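Local coordinates for TetR family transcriptional regulator (Clostridium perfringens, PDB 6AZH), which probably acts as a dimeric transcriptional regulator of the TetR family, binding DNA through a helix-turn-helix and possibly regulating fatty acid metabolism, at residues Ile122-Lys134 and Cys145-Ser157. Numbering follows the deposited sequence.
Sequences ITEYIEGIERILK and CDISLLAHSLFGS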
loop_
_atom_site.group_PDB
_atom_site.type_symbol
_atom_site.label_atom_id
_atom_site.label_comp_id
_atom_site.label_asym_id
_atom_site.label_seq_id
_atom_site.Cartn_x
_atom_site.Cartn_y
_atom_site.Cartn_z
ATOM N N ILE A 122 -1.317 -7.457 -11.074
ATOM C CA ILE A 122 -0.887 -6.077 -10.861
ATOM C C ILE A 122 0.389 -5.794 -11.642
ATOM O O ILE A 122 0.561 -4.706 -12.211
ATOM C CB ILE A 122 -0.715 -5.820 -9.350
ATOM C CG1 ILE A 122 -2.073 -5.963 -8.633
ATOM C CG2 ILE A 122 -0.062 -4.478 -9.082
ATOM C CD1 ILE A 122 -3.146 -5.008 -9.117
ATOM N N THR A 123 1.298 -6.770 -11.686
ATOM C CA THR A 123 2.546 -6.607 -12.433
ATOM C C THR A 123 2.274 -6.366 -13.907
ATOM O O THR A 123 2.907 -5.498 -14.526
ATOM C CB THR A 123 3.438 -7.838 -12.231
ATOM O OG1 THR A 123 3.886 -7.868 -10.873
ATOM C CG2 THR A 123 4.670 -7.797 -13.148
ATOM N N GLU A 124 1.330 -7.118 -14.488
ATOM C CA GLU A 124 0.892 -6.850 -15.855
ATOM C C GLU A 124 0.479 -5.394 -16.041
ATOM O O GLU A 124 0.842 -4.756 -17.039
ATOM C CB GLU A 124 -0.269 -7.772 -16.230
ATOM C CG GLU A 124 0.142 -9.215 -16.481
ATOM C CD GLU A 124 -1.057 -10.148 -16.633
ATOM O OE1 GLU A 124 -2.193 -9.651 -16.792
ATOM O OE2 GLU A 124 -0.861 -11.381 -16.592
ATOM N N TYR A 125 -0.288 -4.849 -15.098
ATOM C CA TYR A 125 -0.651 -3.439 -15.181
ATOM C C TYR A 125 0.583 -2.547 -15.082
ATOM O O TYR A 125 0.745 -1.604 -15.867
ATOM C CB TYR A 125 -1.664 -3.082 -14.088
ATOM C CG TYR A 125 -2.024 -1.614 -14.062
ATOM C CD1 TYR A 125 -3.005 -1.107 -14.907
ATOM C CD2 TYR A 125 -1.381 -0.729 -13.206
ATOM C CE1 TYR A 125 -3.333 0.218 -14.894
ATOM C CE2 TYR A 125 -1.705 0.608 -13.193
ATOM C CZ TYR A 125 -2.685 1.075 -14.042
ATOM O OH TYR A 125 -3.018 2.413 -14.038
ATOM N N ILE A 126 1.468 -2.824 -14.119
ATOM C CA ILE A 126 2.639 -1.969 -13.907
ATOM C C ILE A 126 3.570 -1.992 -15.120
ATOM O O ILE A 126 4.255 -1.000 -15.406
ATOM C CB ILE A 126 3.354 -2.381 -12.601
ATOM C CG1 ILE A 126 2.471 -2.046 -11.400
ATOM C CG2 ILE A 126 4.722 -1.689 -12.446
ATOM C CD1 ILE A 126 2.980 -2.587 -10.096
ATOM N N GLU A 127 3.583 -3.095 -15.877
ATOM C CA GLU A 127 4.411 -3.145 -17.081
ATOM C C GLU A 127 3.980 -2.114 -18.113
ATOM O O GLU A 127 4.811 -1.640 -18.897
ATOM C CB GLU A 127 4.376 -4.548 -17.691
ATOM C CG GLU A 127 5.282 -5.526 -16.967
ATOM C CD GLU A 127 4.950 -6.974 -17.273
ATOM O OE1 GLU A 127 4.024 -7.225 -18.079
ATOM O OE2 GLU A 127 5.618 -7.857 -16.699
ATOM N N GLY A 128 2.694 -1.762 -18.150
ATOM C CA GLY A 128 2.275 -0.675 -19.023
ATOM C C GLY A 128 2.896 0.652 -18.624
ATOM O O GLY A 128 3.326 1.428 -19.482
ATOM N N ILE A 129 2.954 0.927 -17.314
ATOM C CA ILE A 129 3.643 2.118 -16.820
ATOM C C ILE A 129 5.112 2.085 -17.218
ATOM O O ILE A 129 5.676 3.096 -17.654
ATOM C CB ILE A 129 3.483 2.251 -15.288
ATOM C CG1 ILE A 129 2.003 2.411 -14.893
ATOM C CG2 ILE A 129 4.332 3.435 -14.746
ATOM C CD1 ILE A 129 1.745 2.266 -13.377
ATOM N N GLU A 130 5.759 0.924 -17.076
ATOM C CA GLU A 130 7.158 0.812 -17.486
ATOM C C GLU A 130 7.328 1.156 -18.955
ATOM O O GLU A 130 8.301 1.820 -19.334
ATOM C CB GLU A 130 7.690 -0.592 -17.215
ATOM C CG GLU A 130 7.684 -0.929 -15.737
ATOM C CD GLU A 130 8.136 -2.339 -15.429
ATOM O OE1 GLU A 130 8.618 -3.032 -16.347
ATOM O OE2 GLU A 130 8.000 -2.748 -14.258
ATOM N N ARG A 131 6.385 0.730 -19.799
ATOM C CA ARG A 131 6.507 1.017 -21.225
ATOM C C ARG A 131 6.474 2.519 -21.499
ATOM O O ARG A 131 7.247 3.013 -22.324
ATOM C CB ARG A 131 5.410 0.298 -22.007
ATOM C CG ARG A 131 5.576 -1.226 -22.013
ATOM C CD ARG A 131 4.678 -1.878 -23.032
ATOM N NE ARG A 131 3.278 -1.847 -22.626
ATOM C CZ ARG A 131 2.703 -2.771 -21.854
ATOM N NH1 ARG A 131 3.407 -3.800 -21.403
ATOM N NH2 ARG A 131 1.424 -2.665 -21.535
ATOM N N ILE A 132 5.587 3.260 -20.830
ATOM C CA ILE A 132 5.553 4.709 -21.028
ATOM C C ILE A 132 6.850 5.338 -20.542
ATOM O O ILE A 132 7.413 6.226 -21.204
ATOM C CB ILE A 132 4.324 5.329 -20.337
ATOM C CG1 ILE A 132 3.032 4.742 -20.919
ATOM C CG2 ILE A 132 4.326 6.872 -20.466
ATOM C CD1 ILE A 132 1.809 5.079 -20.101
ATOM N N LEU A 133 7.360 4.878 -19.389
ATOM C CA LEU A 133 8.602 5.439 -18.861
ATOM C C LEU A 133 9.763 5.187 -19.811
ATOM O O LEU A 133 10.595 6.076 -20.032
ATOM C CB LEU A 133 8.913 4.865 -17.478
ATOM C CG LEU A 133 7.927 5.266 -16.372
ATOM C CD1 LEU A 133 8.184 4.452 -15.089
ATOM C CD2 LEU A 133 7.960 6.757 -16.079
ATOM N N LYS A 134 9.836 3.986 -20.389
ATOM C CA LYS A 134 10.926 3.688 -21.317
ATOM C C LYS A 134 10.916 4.649 -22.501
ATOM O O LYS A 134 11.960 5.189 -22.893
ATOM C CB LYS A 134 10.831 2.245 -21.804
ATOM C CG LYS A 134 11.999 1.832 -22.676
ATOM C CD LYS A 134 11.896 0.357 -23.076
ATOM C CE LYS A 134 13.250 -0.163 -23.561
ATOM N NZ LYS A 134 13.198 -1.620 -23.883
ATOM N N CYS A 145 16.908 6.194 -15.101
ATOM C CA CYS A 145 16.759 5.673 -13.747
ATOM C C CYS A 145 16.296 4.231 -13.849
ATOM O O CYS A 145 16.034 3.718 -14.939
ATOM C CB CYS A 145 15.763 6.503 -12.937
ATOM S SG CYS A 145 14.112 6.446 -13.669
ATOM N N ASP A 146 16.196 3.586 -12.694
ATOM C CA ASP A 146 15.639 2.249 -12.598
ATOM C C ASP A 146 14.151 2.313 -12.928
ATOM O O ASP A 146 13.348 2.785 -12.116
ATOM C CB ASP A 146 15.886 1.711 -11.191
ATOM C CG ASP A 146 15.595 0.232 -11.074
ATOM O OD1 ASP A 146 14.616 -0.231 -11.688
ATOM O OD2 ASP A 146 16.348 -0.471 -10.360
ATOM N N ILE A 147 13.786 1.816 -14.111
ATOM C CA ILE A 147 12.431 1.970 -14.633
ATOM C C ILE A 147 11.428 1.170 -13.810
ATOM O O ILE A 147 10.346 1.663 -13.473
ATOM C CB ILE A 147 12.385 1.543 -16.107
ATOM C CG1 ILE A 147 13.123 2.567 -16.964
ATOM C CG2 ILE A 147 10.955 1.398 -16.560
ATOM C CD1 ILE A 147 13.213 2.175 -18.443
ATOM N N SER A 148 11.752 -0.091 -13.525
ATOM C CA SER A 148 10.845 -0.927 -12.744
ATOM C C SER A 148 10.630 -0.352 -11.348
ATOM O O SER A 148 9.499 -0.329 -10.846
ATOM C CB SER A 148 11.383 -2.347 -12.660
ATOM O OG SER A 148 11.237 -3.005 -13.905
ATOM N N LEU A 149 11.705 0.092 -10.701
ATOM C CA LEU A 149 11.570 0.733 -9.400
ATOM C C LEU A 149 10.658 1.948 -9.493
ATOM O O LEU A 149 9.758 2.122 -8.665
ATOM C CB LEU A 149 12.952 1.125 -8.862
ATOM C CG LEU A 149 13.000 1.726 -7.462
ATOM C CD1 LEU A 149 12.395 0.747 -6.467
ATOM C CD2 LEU A 149 14.426 2.073 -7.042
ATOM N N LEU A 150 10.875 2.800 -10.502
ATOM C CA LEU A 150 10.037 3.985 -10.660
ATOM C C LEU A 150 8.584 3.608 -10.931
ATOM O O LEU A 150 7.666 4.150 -10.305
ATOM C CB LEU A 150 10.579 4.869 -11.785
ATOM C CG LEU A 150 9.775 6.142 -12.045
ATOM C CD1 LEU A 150 9.619 6.962 -10.760
ATOM C CD2 LEU A 150 10.461 6.977 -13.127
ATOM N N ALA A 151 8.356 2.667 -11.854
ATOM C CA ALA A 151 6.983 2.291 -12.181
ATOM C C ALA A 151 6.246 1.777 -10.952
ATOM O O ALA A 151 5.056 2.058 -10.773
ATOM C CB ALA A 151 6.958 1.238 -13.282
ATOM N N HIS A 152 6.935 1.031 -10.086
ATOM C CA HIS A 152 6.265 0.581 -8.868
ATOM C C HIS A 152 5.982 1.742 -7.927
ATOM O O HIS A 152 4.970 1.728 -7.223
ATOM C CB HIS A 152 7.098 -0.483 -8.157
ATOM C CG HIS A 152 6.920 -1.848 -8.734
ATOM N ND1 HIS A 152 7.485 -2.221 -9.933
ATOM C CD2 HIS A 152 6.214 -2.918 -8.298
ATOM C CE1 HIS A 152 7.151 -3.473 -10.202
ATOM N NE2 HIS A 152 6.383 -3.919 -9.226
ATOM N N SER A 153 6.852 2.756 -7.914
ATOM C CA SER A 153 6.593 3.958 -7.135
ATOM C C SER A 153 5.382 4.707 -7.665
ATOM O O SER A 153 4.620 5.289 -6.884
ATOM C CB SER A 153 7.824 4.879 -7.145
ATOM O OG SER A 153 8.826 4.350 -6.299
ATOM N N LEU A 154 5.205 4.733 -8.990
ATOM C CA LEU A 154 4.054 5.428 -9.560
ATOM C C LEU A 154 2.764 4.692 -9.248
ATOM O O LEU A 154 1.748 5.321 -8.928
ATOM C CB LEU A 154 4.210 5.591 -11.072
ATOM C CG LEU A 154 5.435 6.362 -11.541
ATOM C CD1 LEU A 154 5.260 6.697 -13.009
ATOM C CD2 LEU A 154 5.613 7.600 -10.691
ATOM N N PHE A 155 2.782 3.355 -9.317
ATOM C CA PHE A 155 1.629 2.597 -8.855
ATOM C C PHE A 155 1.426 2.782 -7.353
ATOM O O PHE A 155 0.294 2.955 -6.885
ATOM C CB PHE A 155 1.789 1.114 -9.185
ATOM C CG PHE A 155 0.615 0.288 -8.751
ATOM C CD1 PHE A 155 -0.547 0.275 -9.507
ATOM C CD2 PHE A 155 0.661 -0.436 -7.570
ATOM C CE1 PHE A 155 -1.648 -0.465 -9.096
ATOM C CE2 PHE A 155 -0.429 -1.173 -7.153
ATOM C CZ PHE A 155 -1.579 -1.192 -7.921
ATOM N N GLY A 156 2.521 2.772 -6.586
ATOM C CA GLY A 156 2.459 2.911 -5.144
ATOM C C GLY A 156 1.879 4.224 -4.659
ATOM O O GLY A 156 1.374 4.278 -3.533
ATOM N N SER A 157 1.917 5.277 -5.481
ATOM C CA SER A 157 1.192 6.502 -5.136
ATOM C C SER A 157 -0.295 6.234 -4.902
ATOM O O SER A 157 -0.929 6.929 -4.100
ATOM C CB SER A 157 1.377 7.573 -6.213
ATOM O OG SER A 157 0.612 7.309 -7.384
#
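E130 OE2 is gripped from two subunits: S148 OG donates a weak hydrogen bond to it (3.3 Å) across the contact, and R168 of the second subunit adds a salt bridge. A long, extended glutamate suits this border, because its methylene CG rests 3.4 Å from A151 CB while its carboxylate reaches the dimer interface. Nearby, H152 ND1 donates to S148 O at 2.9 Å, a carbonyl that also accepts H152 N from the opposite face of its plane. The side-chain bond, with S148 O near the ring plane, limits rotation of the imidazole, and I126 CD1 lies over one ring face, 4.0 Å from the centroid. Helices 113-138 and 147-165 meet here in the all-helical C-terminal domain of the TetR fold; the axes of 122-134 and 147-157 approach to 8.8 Å, with 118° between their N-to-C directions. Small A151 permits that approach, its methyl a knob among I126, I129, E130 and L133. L133 fills the reciprocal hole between I147, L150, A151 and L154. At the other end F155 has CG anti to the backbone N (chi1 -179°), which swings its ring in among I122, Y125, I126 and I129. I122 CG2 covers one ring face, whereas Y125 CE2 meets the ring edge; the Y125 hydroxyl hydrogen-bonds Q90 of helix 79-96.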